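Local coordinates for protein bacteriocin (Pseudomonas syringae pv. tomato, PDB 4FZL) that is a colicin M-like antimicrobial protein that binds calcium and degrades lipid II, the precursor of the peptidoglycan cell wall, at residues 124-127 / 131-134. Sequence-based numbering, arbitrary orientation.
Sequences DIRG and VMNV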
ATOM      1  N   ASP A 124     -10.412 -13.183  -9.557  1.00 30.09           N
ATOM      2  CA  ASP A 124     -11.369 -14.064 -10.203  1.00 32.55           C
ATOM      3  C   ASP A 124     -10.602 -14.734 -11.347  1.00 29.54           C
ATOM      4  O   ASP A 124     -10.488 -14.178 -12.428  1.00 35.34           O
ATOM      5  CB  ASP A 124     -12.550 -13.225 -10.726  1.00 39.10           C
ATOM      6  CG  ASP A 124     -13.536 -14.036 -11.573  1.00 47.70           C
ATOM      7  OD1 ASP A 124     -14.358 -13.410 -12.319  1.00 78.28           O
ATOM      8  OD2 ASP A 124     -13.523 -15.292 -11.467  1.00 56.86           O
ATOM      9  N   ILE A 125      -9.988 -15.892 -11.096  1.00 31.79           N
ATOM     10  CA  ILE A 125      -9.157 -16.538 -12.107  1.00 38.71           C
ATOM     11  C   ILE A 125      -9.904 -16.868 -13.403  1.00 33.81           C
ATOM     12  O   ILE A 125      -9.320 -16.849 -14.470  1.00 36.46           O
ATOM     13  CB  ILE A 125      -8.540 -17.835 -11.562  1.00 35.81           C
ATOM     14  CG1 ILE A 125      -7.517 -17.489 -10.462  1.00 41.40           C
ATOM     15  CG2 ILE A 125      -7.939 -18.647 -12.700  1.00 44.79           C
ATOM     16  CD1 ILE A 125      -7.535 -18.438  -9.262  1.00 54.28           C
ATOM     17  N   ARG A 126     -11.197 -17.187 -13.297  1.00 31.77           N
ATOM     18  CA  ARG A 126     -11.985 -17.550 -14.443  1.00 36.58           C
ATOM     19  C   ARG A 126     -12.060 -16.351 -15.369  1.00 32.79           C
ATOM     20  O   ARG A 126     -12.168 -16.531 -16.586  1.00 43.25           O
ATOM     21  CB  ARG A 126     -13.401 -17.981 -14.043  1.00 43.41           C
ATOM     22  CG  ARG A 126     -13.535 -19.206 -13.123  1.00 41.62           C
ATOM     23  CD  ARG A 126     -14.994 -19.608 -12.891  1.00 55.53           C
ATOM     24  NE  ARG A 126     -15.662 -19.887 -14.174  1.00 79.07           N
ATOM     25  CZ  ARG A 126     -15.355 -20.897 -14.999  1.00 67.61           C
ATOM     26  NH1 ARG A 126     -14.402 -21.786 -14.701  1.00 91.41           N
ATOM     27  NH2 ARG A 126     -16.022 -21.029 -16.138  1.00 78.55           N
ATOM     28  N   GLY A 127     -11.849 -15.143 -14.826  1.00 39.13           N
ATOM     29  CA  GLY A 127     -11.792 -13.919 -15.639  1.00 45.87           C
ATOM     30  C   GLY A 127     -10.446 -13.578 -16.260  1.00 38.05           C
ATOM     31  O   GLY A 127     -10.306 -12.516 -16.813  1.00 46.71           O
ATOM     32  N   VAL A 131      -4.487 -17.547 -17.953  1.00 34.84           N
ATOM     33  CA  VAL A 131      -4.498 -18.615 -16.912  1.00 33.63           C
ATOM     34  C   VAL A 131      -5.505 -19.719 -17.235  1.00 28.49           C
ATOM     35  O   VAL A 131      -5.192 -20.919 -17.176  1.00 30.81           O
ATOM     36  CB  VAL A 131      -4.700 -18.048 -15.486  1.00 35.85           C
ATOM     37  CG1 VAL A 131      -4.971 -19.147 -14.466  1.00 38.89           C
ATOM     38  CG2 VAL A 131      -3.495 -17.193 -15.089  1.00 41.19           C
ATOM     39  N   MET A 132      -6.702 -19.317 -17.637  1.00 32.95           N
ATOM     40  CA  MET A 132      -7.720 -20.311 -18.015  1.00 32.15           C
ATOM     41  C   MET A 132      -7.264 -21.179 -19.206  1.00 39.66           C
ATOM     42  O   MET A 132      -7.569 -22.377 -19.232  1.00 39.71           O
ATOM     43  CB  MET A 132      -9.063 -19.658 -18.273  1.00 43.28           C
ATOM     44  CG  MET A 132      -9.673 -19.181 -16.978  1.00 40.01           C
ATOM     45  SD  MET A 132     -10.159 -20.511 -15.847  1.00 43.31           S
ATOM     46  CE  MET A 132     -11.597 -21.195 -16.704  1.00 52.68           C
ATOM     47  N   ASN A 133      -6.533 -20.587 -20.166  1.00 40.76           N
ATOM     48  CA  ASN A 133      -5.915 -21.311 -21.287  1.00 44.48           C
ATOM     49  C   ASN A 133      -4.979 -22.426 -20.787  1.00 33.36           C
ATOM     50  O   ASN A 133      -4.922 -23.508 -21.369  1.00 40.63           O
ATOM     51  CB  ASN A 133      -5.043 -20.384 -22.173  1.00 47.53           C
ATOM     52  CG  ASN A 133      -5.821 -19.685 -23.255  1.00 57.24           C
ATOM     53  OD1 ASN A 133      -7.066 -19.743 -23.278  1.00 56.65           O
ATOM     54  ND2 ASN A 133      -5.100 -18.990 -24.161  1.00 61.49           N
ATOM     55  N   VAL A 134      -4.208 -22.135 -19.731  1.00 33.83           N
ATOM     56  CA  VAL A 134      -3.239 -23.130 -19.208  1.00 37.71           C
ATOM     57  C   VAL A 134      -3.940 -24.233 -18.429  1.00 39.49           C
ATOM     58  O   VAL A 134      -3.600 -25.428 -18.572  1.00 42.47           O
ATOM     59  CB  VAL A 134      -2.171 -22.473 -18.333  1.00 35.85           C
ATOM     60  CG1 VAL A 134      -1.208 -23.500 -17.722  1.00 34.66           C
ATOM     61  CG2 VAL A 134      -1.408 -21.483 -19.178  1.00 32.51           C
TER
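Met132 lies against the backbone of Ile125 and Arg126, joining a 3-10 turn to the short helix 129-135 that follows it in the colicin M fold. Met132 CG is 3.4 Å from Ile125 O and Met132 SD 3.8 Å from Arg126 CA, so CG and SD pack against main-chain atoms of the turn. Bends at chi2 (-67°) and chi3 (-71°) fold the side chain so that Met132 CE lies 3.5 Å from Arg126 NH1; the methyl meets the guanidinium obliquely. Apolar packing continues beside it, where Ile125 CG2 is 3.5 Å from Val131 CG1, tighter than usual van der Waals contact, and stays 4.3 Å from Met132 SD.

The second shell is the beta sheet. Ile125 rests on Val234 and Val236 of strand 232-238 and shares Leu172 of strand 167-178 with Val131, which also touches Val148 and Phe150. Trp184 of strand 184-197 touches both Arg126 and Met132. These side-chain contacts place turn and helix together on the sheet, away from the calcium site. Within the turn, Gly127 N donates to Asp124 O at 2.9 Å, closing the backbone around Ile125 and Arg126.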